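Local coordinates for L-cysteine S-thiosulfotransferase subunit SoxA (Paracoccus denitrificans, PDB 2C1D), which forms, with SoxX, a heme c cytochrome complex that oxidatively couples thiosulfate to a cysteine of the sulfur carrier protein SoxYZ, at residues V19-P24 / T34-W39. Residues are numbered along the deposited sequence; the frame is centred on the assembly and turned at random.
Sequences VTKTAP and TIYSGW
Thr22 and Ile35 face each other as an antiparallel hydrogen-bonded pair, joined by Thr22 N to Ile35 O (3.1 Å) and Ile35 N to Thr22 O (2.9 Å), both donors nearly in line with the C=O they meet. Their side chains run side by side, Thr22 CG2 resting 3.7 Å from Ile35 CG1; the latter sits between the backbone N and carbonyl carbon (chi1 54°), while CG2 of the isoleucine reaches Pro24 CB. An alanine in place of Ile35 would probably leave Thr22 CG2 without the CG1 and CD1 it packs on, and Pro24 CB without CG2. On the other sheet face the extended Lys21 chain lies alongside the Tyr36 ring, its CD 3.9 Å from CE2, and Thr34 CG2 lies over one ring face near the rim, 3.6 Å from Lys21 CG. Ser37 N donates to Thr20 O (2.9 Å) from above the carbonyl plane, continuing the pairing beyond the strand. Next, Ser37 OG accepts from Trp39 N in an ST turn and is also hydrogen-bonded to Glu258 OE2, while Gln199 hydrogen-bonds to Thr34 O through NE2 and to Tyr36 N through OE1. Backbone bonds and the Gln199 amide thus hold this edge strand of a three-stranded antiparallel sheet, and the turn that follows brings Gly38 against a heme c.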
ATOM      1  N   VAL A  19       1.178 -19.184 -10.463  1.00 27.87           N
ATOM      2  CA  VAL A  19      -0.097 -19.243  -9.738  1.00 28.52           C
ATOM      3  C   VAL A  19      -0.420 -17.830  -9.269  1.00 27.80           C
ATOM      4  O   VAL A  19       0.282 -17.274  -8.411  1.00 28.01           O
ATOM      5  CB  VAL A  19      -0.050 -20.232  -8.518  1.00 28.64           C
ATOM      6  CG1 VAL A  19      -1.366 -20.182  -7.700  1.00 29.98           C
ATOM      7  CG2 VAL A  19       0.195 -21.667  -8.981  1.00 29.56           C
ATOM      8  N   THR A  20      -1.457 -17.241  -9.838  1.00 28.05           N
ATOM      9  CA  THR A  20      -1.901 -15.888  -9.478  1.00 28.05           C
ATOM     10  C   THR A  20      -3.232 -15.840  -8.710  1.00 29.03           C
ATOM     11  O   THR A  20      -3.723 -14.751  -8.382  1.00 27.96           O
ATOM     12  CB  THR A  20      -2.059 -15.052 -10.746  1.00 28.19           C
ATOM     13  OG1 THR A  20      -2.927 -15.717 -11.683  1.00 27.22           O
ATOM     14  CG2 THR A  20      -0.734 -14.905 -11.478  1.00 28.94           C
ATOM     15  N   LYS A  21      -3.819 -17.007  -8.472  1.00 29.57           N
ATOM     16  CA  LYS A  21      -5.118 -17.126  -7.807  1.00 31.17           C
ATOM     17  C   LYS A  21      -5.139 -18.498  -7.139  1.00 30.87           C
ATOM     18  O   LYS A  21      -4.807 -19.522  -7.751  1.00 31.25           O
ATOM     19  CB  LYS A  21      -6.260 -16.946  -8.825  1.00 31.61           C
ATOM     20  CG  LYS A  21      -7.617 -17.546  -8.425  1.00 36.43           C
ATOM     21  CD  LYS A  21      -8.644 -17.446  -9.575  1.00 40.23           C
ATOM     22  CE  LYS A  21     -10.082 -17.764  -9.071  1.00 44.12           C
ATOM     23  NZ  LYS A  21     -11.006 -18.182 -10.168  1.00 45.14           N
ATOM     24  N   THR A  22      -5.453 -18.518  -5.858  1.00 30.19           N
ATOM     25  CA  THR A  22      -5.407 -19.749  -5.094  1.00 30.65           C
ATOM     26  C   THR A  22      -6.142 -19.585  -3.768  1.00 30.88           C
ATOM     27  O   THR A  22      -6.543 -18.464  -3.404  1.00 30.00           O
ATOM     28  CB  THR A  22      -3.934 -20.205  -4.900  1.00 30.62           C
ATOM     29  OG1 THR A  22      -3.879 -21.546  -4.409  1.00 29.16           O
ATOM     30  CG2 THR A  22      -3.199 -19.378  -3.841  1.00 31.34           C
ATOM     31  N   ALA A  23      -6.343 -20.694  -3.068  1.00 31.10           N
ATOM     32  CA  ALA A  23      -7.012 -20.660  -1.775  1.00 31.83           C
ATOM     33  C   ALA A  23      -6.104 -19.955  -0.776  1.00 31.90           C
ATOM     34  O   ALA A  23      -4.893 -20.136  -0.803  1.00 32.68           O
ATOM     35  CB  ALA A  23      -7.341 -22.083  -1.290  1.00 31.83           C
ATOM     36  N   PRO A  24      -6.675 -19.186   0.145  1.00 32.07           N
ATOM     37  CA  PRO A  24      -5.860 -18.433   1.097  1.00 31.83           C
ATOM     38  C   PRO A  24      -5.179 -19.356   2.071  1.00 31.62           C
ATOM     39  O   PRO A  24      -5.634 -20.485   2.206  1.00 31.61           O
ATOM     40  CB  PRO A  24      -6.892 -17.554   1.842  1.00 31.81           C
ATOM     41  CG  PRO A  24      -8.155 -17.712   1.121  1.00 32.10           C
ATOM     42  CD  PRO A  24      -8.114 -18.988   0.374  1.00 31.58           C
ATOM     43  N   THR A  34     -10.574 -16.257  -1.784  1.00 33.39           N
ATOM     44  CA  THR A  34      -9.469 -16.463  -2.701  1.00 32.59           C
ATOM     45  C   THR A  34      -8.419 -15.345  -2.563  1.00 30.83           C
ATOM     46  O   THR A  34      -8.780 -14.174  -2.430  1.00 29.80           O
ATOM     47  CB  THR A  34     -10.021 -16.453  -4.118  1.00 33.06           C
ATOM     48  OG1 THR A  34     -11.066 -17.441  -4.240  1.00 33.85           O
ATOM     49  CG2 THR A  34      -8.968 -16.882  -5.115  1.00 33.00           C
ATOM     50  N   ILE A  35      -7.141 -15.720  -2.580  1.00 28.21           N
ATOM     51  CA  ILE A  35      -6.068 -14.732  -2.708  1.00 27.49           C
ATOM     52  C   ILE A  35      -5.605 -14.625  -4.144  1.00 27.25           C
ATOM     53  O   ILE A  35      -5.650 -15.611  -4.887  1.00 26.03           O
ATOM     54  CB  ILE A  35      -4.892 -15.024  -1.769  1.00 27.29           C
ATOM     55  CG1 ILE A  35      -4.364 -16.451  -1.942  1.00 26.67           C
ATOM     56  CG2 ILE A  35      -5.304 -14.722  -0.322  1.00 27.27           C
ATOM     57  CD1 ILE A  35      -3.031 -16.671  -1.260  1.00 28.01           C
ATOM     58  N   TYR A  36      -5.169 -13.412  -4.508  1.00 26.65           N
ATOM     59  CA  TYR A  36      -4.843 -13.040  -5.870  1.00 26.30           C
ATOM     60  C   TYR A  36      -3.557 -12.231  -5.880  1.00 25.79           C
ATOM     61  O   TYR A  36      -3.332 -11.386  -5.016  1.00 24.68           O
ATOM     62  CB  TYR A  36      -5.912 -12.118  -6.483  1.00 27.39           C
ATOM     63  CG  TYR A  36      -7.302 -12.723  -6.663  1.00 28.95           C
ATOM     64  CD1 TYR A  36      -8.267 -12.583  -5.672  1.00 31.79           C
ATOM     65  CD2 TYR A  36      -7.648 -13.392  -7.826  1.00 30.50           C
ATOM     66  CE1 TYR A  36      -9.569 -13.144  -5.828  1.00 34.09           C
ATOM     67  CE2 TYR A  36      -8.942 -13.943  -7.999  1.00 33.85           C
ATOM     68  CZ  TYR A  36      -9.884 -13.818  -6.995  1.00 34.18           C
ATOM     69  OH  TYR A  36     -11.148 -14.351  -7.157  1.00 40.33           O
ATOM     70  N   SER A  37      -2.753 -12.452  -6.894  1.00 24.47           N
ATOM     71  CA  SER A  37      -1.693 -11.518  -7.230  1.00 24.35           C
ATOM     72  C   SER A  37      -2.312 -10.199  -7.659  1.00 24.58           C
ATOM     73  O   SER A  37      -3.409 -10.180  -8.235  1.00 25.92           O
ATOM     74  CB  SER A  37      -0.894 -12.072  -8.404  1.00 24.11           C
ATOM     75  OG  SER A  37      -0.087 -11.090  -9.005  1.00 23.23           O
ATOM     76  N   GLY A  38      -1.593  -9.115  -7.392  1.00 25.08           N
ATOM     77  CA  GLY A  38      -1.893  -7.800  -7.935  1.00 24.91           C
ATOM     78  C   GLY A  38      -1.974  -7.702  -9.447  1.00 25.22           C
ATOM     79  O   GLY A  38      -2.610  -6.795  -9.969  1.00 26.09           O
ATOM     80  N   TRP A  39      -1.338  -8.641 -10.156  1.00 25.48           N
ATOM     81  CA  TRP A  39      -1.456  -8.760 -11.601  1.00 25.50           C
ATOM     82  C   TRP A  39      -2.917  -8.812 -12.076  1.00 25.87           C
ATOM     83  O   TRP A  39      -3.264  -8.207 -13.104  1.00 25.92           O
ATOM     84  CB  TRP A  39      -0.715 -10.013 -12.049  1.00 25.69           C
ATOM     85  CG  TRP A  39      -0.608 -10.254 -13.505  1.00 25.87           C
ATOM     86  CD1 TRP A  39       0.325  -9.741 -14.371  1.00 25.62           C
ATOM     87  CD2 TRP A  39      -1.418 -11.143 -14.275  1.00 24.07           C
ATOM     88  NE1 TRP A  39       0.131 -10.255 -15.632  1.00 24.76           N
ATOM     89  CE2 TRP A  39      -0.925 -11.123 -15.602  1.00 27.38           C
ATOM     90  CE3 TRP A  39      -2.492 -11.970 -13.979  1.00 25.92           C
ATOM     91  CZ2 TRP A  39      -1.508 -11.874 -16.643  1.00 29.31           C
ATOM     92  CZ3 TRP A  39      -3.073 -12.737 -15.025  1.00 29.05           C
ATOM     93  CH2 TRP A  39      -2.562 -12.674 -16.333  1.00 29.29           C
TER